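Local coordinates for protein SusD homolog (Bacteroides thetaiotaomicron, PDB 4MRU) that probably binds mucin O-glycans at the cell surface as a SusD-like outer-membrane lipoprotein, and can also bind a magnesium ion, at residues A[39-42]-A[43-46]; A[110-113]-A[114-118]; A[233-236]-A[237-240]; A[429-432]-A[433-437]. All coordinates share one frame; numbering follows the deposited sequence.

Contact 1: residues A[39-42]-A[43-46]; sequences QEHL and YQFM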
loop_
_atom_site.group_PDB
_atom_site.type_symbol
_atom_site.label_atom_id
_atom_site.label_comp_id
_atom_site.label_asym_id
_atom_site.label_seq_id
_atom_site.Cartn_x
_atom_site.Cartn_y
_atom_site.Cartn_z
ATOM N N GLN A 39 15.483 0.018 -4.623
ATOM C CA GLN A 39 16.152 -0.583 -5.762
ATOM C C GLN A 39 15.144 -0.801 -6.869
ATOM O O GLN A 39 14.151 -1.506 -6.650
ATOM C CB GLN A 39 16.772 -1.942 -5.404
ATOM C CG GLN A 39 17.755 -1.945 -4.249
ATOM C CD GLN A 39 17.944 -3.348 -3.642
ATOM O OE1 GLN A 39 19.025 -3.913 -3.769
ATOM N NE2 GLN A 39 16.876 -3.927 -3.000
ATOM N N GLU A 40 15.437 -0.283 -8.063
ATOM C CA GLU A 40 14.485 -0.323 -9.161
ATOM C C GLU A 40 14.173 -1.765 -9.559
ATOM O O GLU A 40 13.057 -2.071 -10.007
ATOM C CB GLU A 40 14.972 0.482 -10.386
ATOM C CG GLU A 40 16.233 0.009 -11.084
ATOM C CD GLU A 40 17.555 0.513 -10.489
ATOM O OE1 GLU A 40 17.622 0.992 -9.335
ATOM O OE2 GLU A 40 18.568 0.369 -11.182
ATOM N N HIS A 41 15.131 -2.660 -9.413
ATOM C CA HIS A 41 14.892 -4.033 -9.838
ATOM C C HIS A 41 13.761 -4.672 -8.999
ATOM O O HIS A 41 12.946 -5.413 -9.525
ATOM C CB HIS A 41 16.148 -4.884 -9.752
ATOM C CG HIS A 41 15.906 -6.304 -10.155
ATOM N ND1 HIS A 41 15.608 -7.289 -9.239
ATOM C CD2 HIS A 41 15.872 -6.895 -11.374
ATOM C CE1 HIS A 41 15.393 -8.431 -9.872
ATOM N NE2 HIS A 41 15.525 -8.215 -11.175
ATOM N N LEU A 42 13.731 -4.381 -7.712
ATOM C CA LEU A 42 12.690 -4.856 -6.801
ATOM C C LEU A 42 11.392 -4.036 -6.964
ATOM O O LEU A 42 10.311 -4.596 -7.091
ATOM C CB LEU A 42 13.197 -4.832 -5.364
ATOM C CG LEU A 42 12.230 -5.215 -4.246
ATOM C CD1 LEU A 42 11.412 -6.460 -4.546
ATOM C CD2 LEU A 42 13.046 -5.400 -2.963
ATOM N N TYR A 43 11.522 -2.722 -7.044
ATOM C CA TYR A 43 10.389 -1.824 -7.257
ATOM C C TYR A 43 9.495 -2.283 -8.439
ATOM O O TYR A 43 8.261 -2.283 -8.341
ATOM C CB TYR A 43 10.865 -0.356 -7.441
ATOM C CG TYR A 43 9.721 0.622 -7.440
ATOM C CD1 TYR A 43 8.972 0.827 -8.586
ATOM C CD2 TYR A 43 9.378 1.359 -6.283
ATOM C CE1 TYR A 43 7.911 1.729 -8.602
ATOM C CE2 TYR A 43 8.271 2.217 -6.284
ATOM C CZ TYR A 43 7.542 2.392 -7.441
ATOM O OH TYR A 43 6.458 3.246 -7.466
ATOM N N GLN A 44 10.096 -2.609 -9.584
ATOM C CA GLN A 44 9.280 -2.873 -10.792
ATOM C C GLN A 44 8.263 -3.996 -10.554
ATOM O O GLN A 44 7.135 -3.914 -10.988
ATOM C CB GLN A 44 10.156 -3.160 -12.019
ATOM C CG GLN A 44 10.925 -4.466 -11.950
ATOM C CD GLN A 44 11.881 -4.633 -13.106
ATOM O OE1 GLN A 44 11.595 -4.207 -14.240
ATOM N NE2 GLN A 44 13.026 -5.266 -12.841
ATOM N N PHE A 45 8.661 -5.008 -9.816
ATOM C CA PHE A 45 7.792 -6.144 -9.533
ATOM C C PHE A 45 6.806 -5.825 -8.422
ATOM O O PHE A 45 5.604 -6.015 -8.581
ATOM C CB PHE A 45 8.599 -7.363 -9.135
ATOM C CG PHE A 45 9.527 -7.863 -10.218
ATOM C CD1 PHE A 45 9.004 -8.416 -11.378
ATOM C CD2 PHE A 45 10.874 -7.768 -10.080
ATOM C CE1 PHE A 45 9.834 -8.842 -12.386
ATOM C CE2 PHE A 45 11.734 -8.229 -11.076
ATOM C CZ PHE A 45 11.206 -8.772 -12.222
HETATM N N MSE A 46 7.313 -5.383 -7.283
HETATM C CA MSE A 46 6.468 -5.270 -6.072
HETATM C C MSE A 46 5.536 -4.088 -6.153
HETATM O O MSE A 46 4.357 -4.190 -5.832
HETATM C CB MSE A 46 7.382 -5.170 -4.857
HETATM C CG MSE A 46 6.624 -5.216 -3.554
HETATM SE SE MSE A 46 8.025 -5.314 -2.159
HETATM C CE MSE A 46 6.778 -6.073 -0.766
#
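With CG of F45 swung opposite its carbonyl carbon and so laid beside its backbone N, the phenyl ring meets the imidazole of H41, one helical turn earlier, edge to face. F45 presents its CE2 edge to one face of the imidazole; CE2 lies 3.8 Å from H41 NE2, nearer the rim of that ring than its middle, and the planes stand 75° apart, a T-shaped pair. Beside them Q44 takes the less usual first torsion, CG between the backbone N and the carbonyl carbon (chi1 68°), and then runs extended. Its CG packs over one face of the F45 ring, toward the rim, while NE2 gives a weak bond of 3.3 Å to H41 O and lies 3.6 Å from H41 CD2. A lysine in place of Q44 has no amide, and H41 O would probably lose its weak side-chain donor, together with the close amide contact at H41 CD2. The segment opens helix 40-54: Q39 is the N-cap residue, and its O receives Y43 N at 2.9 Å, almost straight. L42 O accepts a straight bond from M46 N at 3.1 Å and a weak i to i+3 bond from F45 N. On the other sides, E40 forms a salt bridge with R247, and L42, F45 and M46 pack against helix 81-100. Chemically, the first two turns of the helix join an aromatic and amide cluster of H41 and Q44 to an apolar side turned to the neighbouring helix, with F45 as the residue that bridges the two.

Contact 2: residues A[110-113]-A[114-118]; sequences AKLL and RVTIM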
loop_
_atom_site.group_PDB
_atom_site.type_symbol
_atom_site.label_atom_id
_atom_site.label_comp_id
_atom_site.label_asym_id
_atom_site.label_seq_id
_atom_site.Cartn_x
_atom_site.Cartn_y
_atom_site.Cartn_z
ATOM N N ALA A 110 15.429 -0.828 14.624
ATOM C CA ALA A 110 15.548 -1.994 13.784
ATOM C C ALA A 110 14.281 -2.828 13.820
ATOM O O ALA A 110 13.787 -3.269 12.791
ATOM C CB ALA A 110 16.737 -2.836 14.228
ATOM N N LYS A 111 13.769 -3.059 15.019
ATOM C CA LYS A 111 12.533 -3.785 15.217
ATOM C C LYS A 111 11.357 -3.129 14.477
ATOM O O LYS A 111 10.581 -3.778 13.818
ATOM C CB LYS A 111 12.294 -3.892 16.748
ATOM C CG LYS A 111 11.097 -4.709 17.184
ATOM C CD LYS A 111 11.067 -4.924 18.730
ATOM C CE LYS A 111 12.179 -5.807 19.227
ATOM N NZ LYS A 111 12.135 -5.913 20.705
ATOM N N LEU A 112 11.224 -1.822 14.611
ATOM C CA LEU A 112 10.143 -1.079 13.992
ATOM C C LEU A 112 10.240 -1.149 12.476
ATOM O O LEU A 112 9.229 -1.292 11.814
ATOM C CB LEU A 112 10.176 0.395 14.461
ATOM C CG LEU A 112 9.298 1.415 13.769
ATOM C CD1 LEU A 112 7.844 0.966 13.889
ATOM C CD2 LEU A 112 9.488 2.807 14.366
ATOM N N LEU A 113 11.460 -1.096 11.936
ATOM C CA LEU A 113 11.625 -1.157 10.506
ATOM C C LEU A 113 11.316 -2.559 9.999
ATOM O O LEU A 113 10.689 -2.706 8.953
ATOM C CB LEU A 113 13.022 -0.748 10.110
ATOM C CG LEU A 113 13.271 0.741 10.286
ATOM C CD1 LEU A 113 14.747 0.992 10.172
ATOM C CD2 LEU A 113 12.491 1.590 9.273
ATOM N N ARG A 114 11.702 -3.587 10.743
ATOM C CA ARG A 114 11.367 -4.937 10.328
ATOM C C ARG A 114 9.837 -5.140 10.268
ATOM O O ARG A 114 9.316 -5.732 9.323
ATOM C CB ARG A 114 12.015 -5.942 11.235
ATOM C CG ARG A 114 11.488 -7.355 11.027
ATOM C CD ARG A 114 12.424 -8.306 11.734
ATOM N NE ARG A 114 11.896 -9.662 11.814
ATOM C CZ ARG A 114 11.239 -10.168 12.843
ATOM N NH1 ARG A 114 10.947 -9.448 13.935
ATOM N NH2 ARG A 114 10.868 -11.435 12.782
ATOM N N VAL A 115 9.122 -4.673 11.280
ATOM C CA VAL A 115 7.694 -4.760 11.243
ATOM C C VAL A 115 7.165 -4.008 10.014
ATOM O O VAL A 115 6.292 -4.487 9.307
ATOM C CB VAL A 115 7.048 -4.182 12.515
ATOM C CG1 VAL A 115 5.555 -4.040 12.332
ATOM C CG2 VAL A 115 7.370 -5.053 13.731
ATOM N N THR A 116 7.653 -2.800 9.787
ATOM C CA THR A 116 7.150 -1.995 8.686
ATOM C C THR A 116 7.345 -2.709 7.324
ATOM O O THR A 116 6.464 -2.708 6.491
ATOM C CB THR A 116 7.839 -0.609 8.699
ATOM O OG1 THR A 116 7.636 0.011 9.973
ATOM C CG2 THR A 116 7.316 0.289 7.586
ATOM N N ILE A 117 8.516 -3.297 7.102
ATOM C CA ILE A 117 8.809 -4.027 5.875
ATOM C C ILE A 117 7.870 -5.218 5.725
ATOM O O ILE A 117 7.263 -5.447 4.680
ATOM C CB ILE A 117 10.256 -4.567 5.897
ATOM C CG1 ILE A 117 11.233 -3.424 5.802
ATOM C CG2 ILE A 117 10.487 -5.531 4.737
ATOM C CD1 ILE A 117 12.649 -3.760 6.254
HETATM N N MSE A 118 7.765 -5.984 6.805
HETATM C CA MSE A 118 7.112 -7.270 6.717
HETATM C C MSE A 118 5.596 -7.209 6.855
HETATM O O MSE A 118 4.907 -8.169 6.474
HETATM C CB MSE A 118 7.661 -8.173 7.809
HETATM C CG MSE A 118 9.139 -8.508 7.599
HETATM SE SE MSE A 118 9.422 -9.444 5.868
HETATM C CE MSE A 118 11.381 -9.215 5.688
HETATM O O HOH W 1 10.613 -6.785 14.437
#
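T116 touches the preceding turn of helix 104-125 through CB and OG1. Its CB sits 3.5 Å from L112 O, close enough to bring the hydroxyl onto that carbonyl. From CB, OG1 turns beside the backbone N (chi1 -56°), the torsion that lets a helical threonine reach back four residues, and donates to L112 O at 2.8 Å. The same oxygen also takes T116 N at 3.0 Å, and the two donors come from opposite faces of the carbonyl plane. OG1 further meets the methyl CD1 of L112 at 4.0 Å, the two side chains crossing at a slant. The CG2 branch points opposite the backbone N, and the side chain as a whole borders F198 and L202 of helix 192-209.

Two residues earlier, R114 runs extended from CG to NE, and a water links its NH1, at 2.7 Å, to K111 O, which also accepts V115 N at 3.1 Å. The guanidinium has further partners: NE bonds to Y91, NH1 forms a salt bridge with E162, and Y94 and Y130 make cation-pi contacts. I117 lays CG1 against L113 O at 3.3 Å. The chemistry implies that a buried hydroxyl is satisfied by the helix's own backbone, so T116 can face the apolar side chains F198 and L202, whereas the buried charge of R114 is probably balanced by E162 and spread over water and aromatic partners.

Contact 3: residues A[233-236]-A[237-240]; sequences EKND and DNAL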
loop_
_atom_site.group_PDB
_atom_site.type_symbol
_atom_site.label_atom_id
_atom_site.label_comp_id
_atom_site.label_asym_id
_atom_site.label_seq_id
_atom_site.Cartn_x
_atom_site.Cartn_y
_atom_site.Cartn_z
ATOM N N GLU A 233 -0.562 13.801 12.643
ATOM C CA GLU A 233 -1.721 14.702 12.443
ATOM C C GLU A 233 -1.416 15.900 11.557
ATOM O O GLU A 233 -2.322 16.560 11.090
ATOM C CB GLU A 233 -2.236 15.206 13.783
ATOM C CG GLU A 233 -2.904 14.149 14.610
ATOM C CD GLU A 233 -3.574 14.717 15.870
ATOM O OE1 GLU A 233 -2.860 15.202 16.739
ATOM O OE2 GLU A 233 -4.801 14.666 15.984
ATOM N N LYS A 234 -0.136 16.179 11.340
ATOM C CA LYS A 234 0.313 17.283 10.546
ATOM C C LYS A 234 1.168 16.766 9.425
ATOM O O LYS A 234 1.914 15.820 9.633
ATOM C CB LYS A 234 1.222 18.205 11.383
ATOM C CG LYS A 234 0.581 18.906 12.562
ATOM C CD LYS A 234 1.597 19.771 13.301
ATOM C CE LYS A 234 2.892 19.012 13.588
ATOM N NZ LYS A 234 3.769 19.678 14.581
ATOM N N ASN A 235 1.090 17.382 8.255
ATOM C CA ASN A 235 1.893 16.936 7.139
ATOM C C ASN A 235 3.425 17.016 7.402
ATOM O O ASN A 235 4.197 16.273 6.843
ATOM C CB ASN A 235 1.514 17.733 5.897
ATOM C CG ASN A 235 0.296 17.137 5.195
ATOM O OD1 ASN A 235 0.189 15.917 5.011
ATOM N ND2 ASN A 235 -0.618 17.989 4.793
ATOM N N ASP A 236 3.851 17.928 8.269
ATOM C CA ASP A 236 5.276 18.019 8.630
ATOM C C ASP A 236 5.792 16.759 9.318
ATOM O O ASP A 236 6.986 16.519 9.285
ATOM C CB ASP A 236 5.539 19.220 9.539
ATOM C CG ASP A 236 5.556 20.539 8.778
ATOM O OD1 ASP A 236 5.679 20.536 7.512
ATOM O OD2 ASP A 236 5.434 21.573 9.458
ATOM N N ASP A 237 4.905 15.953 9.901
ATOM C CA ASP A 237 5.313 14.728 10.546
ATOM C C ASP A 237 5.160 13.476 9.648
ATOM O O ASP A 237 5.323 12.379 10.129
ATOM C CB ASP A 237 4.530 14.562 11.851
ATOM C CG ASP A 237 4.927 15.607 12.891
ATOM O OD1 ASP A 237 6.133 15.960 12.899
ATOM O OD2 ASP A 237 4.071 16.040 13.693
ATOM N N ASN A 238 4.806 13.645 8.382
ATOM C CA ASN A 238 4.661 12.507 7.487
ATOM C C ASN A 238 5.977 11.739 7.453
ATOM O O ASN A 238 7.048 12.355 7.520
ATOM C CB ASN A 238 4.308 12.956 6.054
ATOM C CG ASN A 238 2.917 13.589 5.943
ATOM O OD1 ASN A 238 2.078 13.448 6.823
ATOM N ND2 ASN A 238 2.668 14.248 4.817
ATOM N N ALA A 239 5.886 10.421 7.299
ATOM C CA ALA A 239 7.038 9.537 7.194
ATOM C C ALA A 239 7.403 9.391 5.713
ATOM O O ALA A 239 6.651 8.772 4.945
ATOM C CB ALA A 239 6.722 8.195 7.773
ATOM N N LEU A 240 8.524 10.001 5.336
ATOM C CA LEU A 240 9.023 9.953 3.987
ATOM C C LEU A 240 10.439 9.443 4.047
ATOM O O LEU A 240 11.232 9.916 4.895
ATOM C CB LEU A 240 9.059 11.335 3.377
ATOM C CG LEU A 240 7.850 11.976 2.715
ATOM C CD1 LEU A 240 6.621 11.886 3.561
ATOM C CD2 LEU A 240 8.250 13.425 2.431
HETATM O O HOH W 2 1.545 15.257 13.843
HETATM O O HOH W 3 7.720 14.787 7.067
#
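The backbone of 233-240 leaves a loop, makes a short 3-10 turn at 235-237 and then opens into strand 239-241, which pairs antiparallel with strand 322-325. Two successive i to i+3 bonds define the 3-10 turn: D237 N to K234 O at 3.0 Å and N238 N to N235 O at 3.1 Å. In both, the donor stands well above the carbonyl plane, 65° out of it for N238, as expected of so tight a turn. The chain then straightens at N238, and the backbone of A239 bonds to W324 and M325.

Side chains repeat the same spacing. N235 and N238 lie alongside each other and point the same way, their amide planes 81° apart; ND2 of N238 donates to OD1 of N235 at 3.0 Å, the acceptor lying close to the N238 amide plane. The remaining amide ends are held from outside: N235 ND2 by E361 and L358 O of helix 348-363, N238 OD1 by A327 N. Thus the asparagine pair ties the turn to helix 348-363 and to the start of helix 327-339, just after the partner strand.

On the other side of the turn, K234 bends at chi3 so that CE passes 3.2 Å from D237 OD2, while NZ makes only a long salt bridge to it. D237 OD1 is bonded to Q194. A water bridges the start of the loop to this carboxylate, accepting from E233 N at 2.8 Å and donating to D237 OD2 at 2.6 Å.

Contact 4: residues A[429-432]-A[433-437]; sequences ESWS and EHRRT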
loop_
_atom_site.group_PDB
_atom_site.type_symbol
_atom_site.label_atom_id
_atom_site.label_comp_id
_atom_site.label_asym_id
_atom_site.label_seq_id
_atom_site.Cartn_x
_atom_site.Cartn_y
_atom_site.Cartn_z
ATOM N N GLU A 429 -0.584 -0.861 -0.171
ATOM C CA GLU A 429 -1.565 -0.496 0.861
ATOM C C GLU A 429 -2.982 -0.364 0.302
ATOM O O GLU A 429 -3.923 -0.851 0.928
ATOM C CB GLU A 429 -1.189 0.800 1.548
ATOM C CG GLU A 429 -2.189 1.259 2.614
ATOM C CD GLU A 429 -2.329 0.276 3.784
ATOM O OE1 GLU A 429 -1.490 -0.632 3.977
ATOM O OE2 GLU A 429 -3.319 0.376 4.511
ATOM N N SER A 430 -3.136 0.272 -0.866
ATOM C CA SER A 430 -4.434 0.433 -1.505
ATOM C C SER A 430 -5.018 -0.909 -1.939
ATOM O O SER A 430 -6.218 -1.155 -1.850
ATOM C CB SER A 430 -4.312 1.379 -2.689
ATOM O OG SER A 430 -4.196 2.710 -2.244
ATOM N N TRP A 431 -4.156 -1.816 -2.366
ATOM C CA TRP A 431 -4.624 -3.161 -2.709
ATOM C C TRP A 431 -5.173 -3.868 -1.465
ATOM O O TRP A 431 -6.238 -4.505 -1.540
ATOM C CB TRP A 431 -3.506 -3.951 -3.370
ATOM C CG TRP A 431 -3.852 -5.370 -3.708
ATOM C CD1 TRP A 431 -5.053 -5.846 -4.094
ATOM C CD2 TRP A 431 -2.953 -6.487 -3.716
ATOM N NE1 TRP A 431 -4.988 -7.202 -4.332
ATOM C CE2 TRP A 431 -3.710 -7.624 -4.121
ATOM C CE3 TRP A 431 -1.594 -6.643 -3.424
ATOM C CZ2 TRP A 431 -3.153 -8.896 -4.246
ATOM C CZ3 TRP A 431 -1.033 -7.914 -3.534
ATOM C CH2 TRP A 431 -1.815 -9.025 -3.959
ATOM N N SER A 432 -4.457 -3.764 -0.348
ATOM C CA SER A 432 -4.892 -4.427 0.872
ATOM C C SER A 432 -6.200 -3.849 1.296
ATOM O O SER A 432 -7.094 -4.570 1.683
ATOM C CB SER A 432 -3.825 -4.306 1.965
ATOM O OG SER A 432 -2.683 -5.002 1.571
ATOM N N GLU A 433 -6.330 -2.526 1.224
ATOM C CA GLU A 433 -7.576 -1.917 1.652
ATOM C C GLU A 433 -8.758 -2.242 0.728
ATOM O O GLU A 433 -9.913 -2.288 1.170
ATOM C CB GLU A 433 -7.367 -0.403 1.792
ATOM C CG GLU A 433 -6.495 -0.093 3.014
ATOM C CD GLU A 433 -7.194 -0.526 4.290
ATOM O OE1 GLU A 433 -7.983 0.304 4.777
ATOM O OE2 GLU A 433 -7.027 -1.707 4.739
ATOM N N HIS A 434 -8.467 -2.411 -0.545
ATOM C CA HIS A 434 -9.453 -2.818 -1.535
ATOM C C HIS A 434 -9.906 -4.249 -1.275
ATOM O O HIS A 434 -11.092 -4.542 -1.254
ATOM C CB HIS A 434 -8.933 -2.655 -2.994
ATOM C CG HIS A 434 -9.847 -3.267 -4.014
ATOM N ND1 HIS A 434 -10.971 -2.629 -4.490
ATOM C CD2 HIS A 434 -9.873 -4.510 -4.548
ATOM C CE1 HIS A 434 -11.641 -3.443 -5.282
ATOM N NE2 HIS A 434 -10.979 -4.578 -5.367
ATOM N N ARG A 435 -8.967 -5.133 -1.008
ATOM C CA ARG A 435 -9.335 -6.486 -0.576
ATOM C C ARG A 435 -10.194 -6.519 0.718
ATOM O O ARG A 435 -11.168 -7.277 0.829
ATOM C CB ARG A 435 -8.078 -7.328 -0.408
ATOM C CG ARG A 435 -7.415 -7.645 -1.741
ATOM C CD ARG A 435 -6.159 -8.499 -1.536
ATOM N NE ARG A 435 -5.068 -7.704 -1.008
ATOM C CZ ARG A 435 -3.978 -8.194 -0.407
ATOM N NH1 ARG A 435 -3.842 -9.488 -0.229
ATOM N NH2 ARG A 435 -3.049 -7.356 0.053
ATOM N N ARG A 436 -9.809 -5.731 1.689
ATOM C CA ARG A 436 -10.454 -5.749 2.995
ATOM C C ARG A 436 -11.887 -5.243 2.911
ATOM O O ARG A 436 -12.812 -5.858 3.458
ATOM C CB ARG A 436 -9.690 -4.877 3.986
ATOM C CG ARG A 436 -10.312 -4.907 5.399
ATOM C CD ARG A 436 -9.409 -4.240 6.424
ATOM N NE ARG A 436 -9.284 -2.813 6.179
ATOM C CZ ARG A 436 -10.115 -1.875 6.630
ATOM N NH1 ARG A 436 -11.145 -2.192 7.387
ATOM N NH2 ARG A 436 -9.921 -0.599 6.295
ATOM N N THR A 437 -12.053 -4.090 2.258
ATOM C CA THR A 437 -13.314 -3.372 2.318
ATOM C C THR A 437 -14.149 -3.492 1.089
ATOM O O THR A 437 -15.331 -3.184 1.146
ATOM C CB THR A 437 -13.074 -1.850 2.548
ATOM O OG1 THR A 437 -12.487 -1.264 1.381
ATOM C CG2 THR A 437 -12.178 -1.616 3.751
#
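W431 O is gripped by two nitrogens of R435: the backbone N at 2.9 Å, nearly straight at 171°, and, weakly, NE of the side chain at 3.4 Å. The same pair forms an i to i+4 cation-pi stack on helix 427-437, near its C-terminal end. W431 sends CG opposite its backbone N, and R435 bends at chi3 so that its guanidinium folds back over the indole. The planes are 21° apart, and CZ stands 3.8 Å from the centroid of the six-membered ring, only 12° off its normal, while NE lies over the indole nearer the rim. An alanine at W431 lacks the indole, so the guanidinium of R435 would probably be freer to turn and M459 O would be left without its N-H partner.

The edge of the same guanidinium faces S432, whose OG takes a weak bond from NH2 at 2.8 Å and also bonds to I428 O, and NH1 reaches D123 O and R460 O. Stack and NH1 bonds together hold the guanidinium between helix 104-125 and the chain at 459-460.

Around the helix, E429 and E433 run side by side, their OE2 atoms 4.3 Å apart. That proximity of like charges is probably offset by R209, which forms salt bridges with both, and by K419 on E433. R436 grips E433 side-on with two nitrogens in the plane of its guanidinium: NE meets OE2 at 2.9 Å and NH2 meets OE1 at 2.6 Å, each on the syn side of its oxygen.

Along the chain the four contacts come in series, from 39-46 through 110-118 and 233-240 to 429-437, and none touches another. Their centres lie 19 to 25 Å apart, with contacts 1 and 3 the most distant pair; the nearest atoms of contacts 1 and 2 are about 6 Å apart. Contacts 1, 2 and 4 lie on helices 40-54, 104-125 and 427-437, whereas contact 3 leads into strand 239-241. Helix 104-125 packs against side chains of contacts 1 and 4, and helix 192-209 borders contacts 2, 3 and 4. Shared neighbouring helices thus join sequence-distant turns in this largely helical, TPR-like fold of the SusD family.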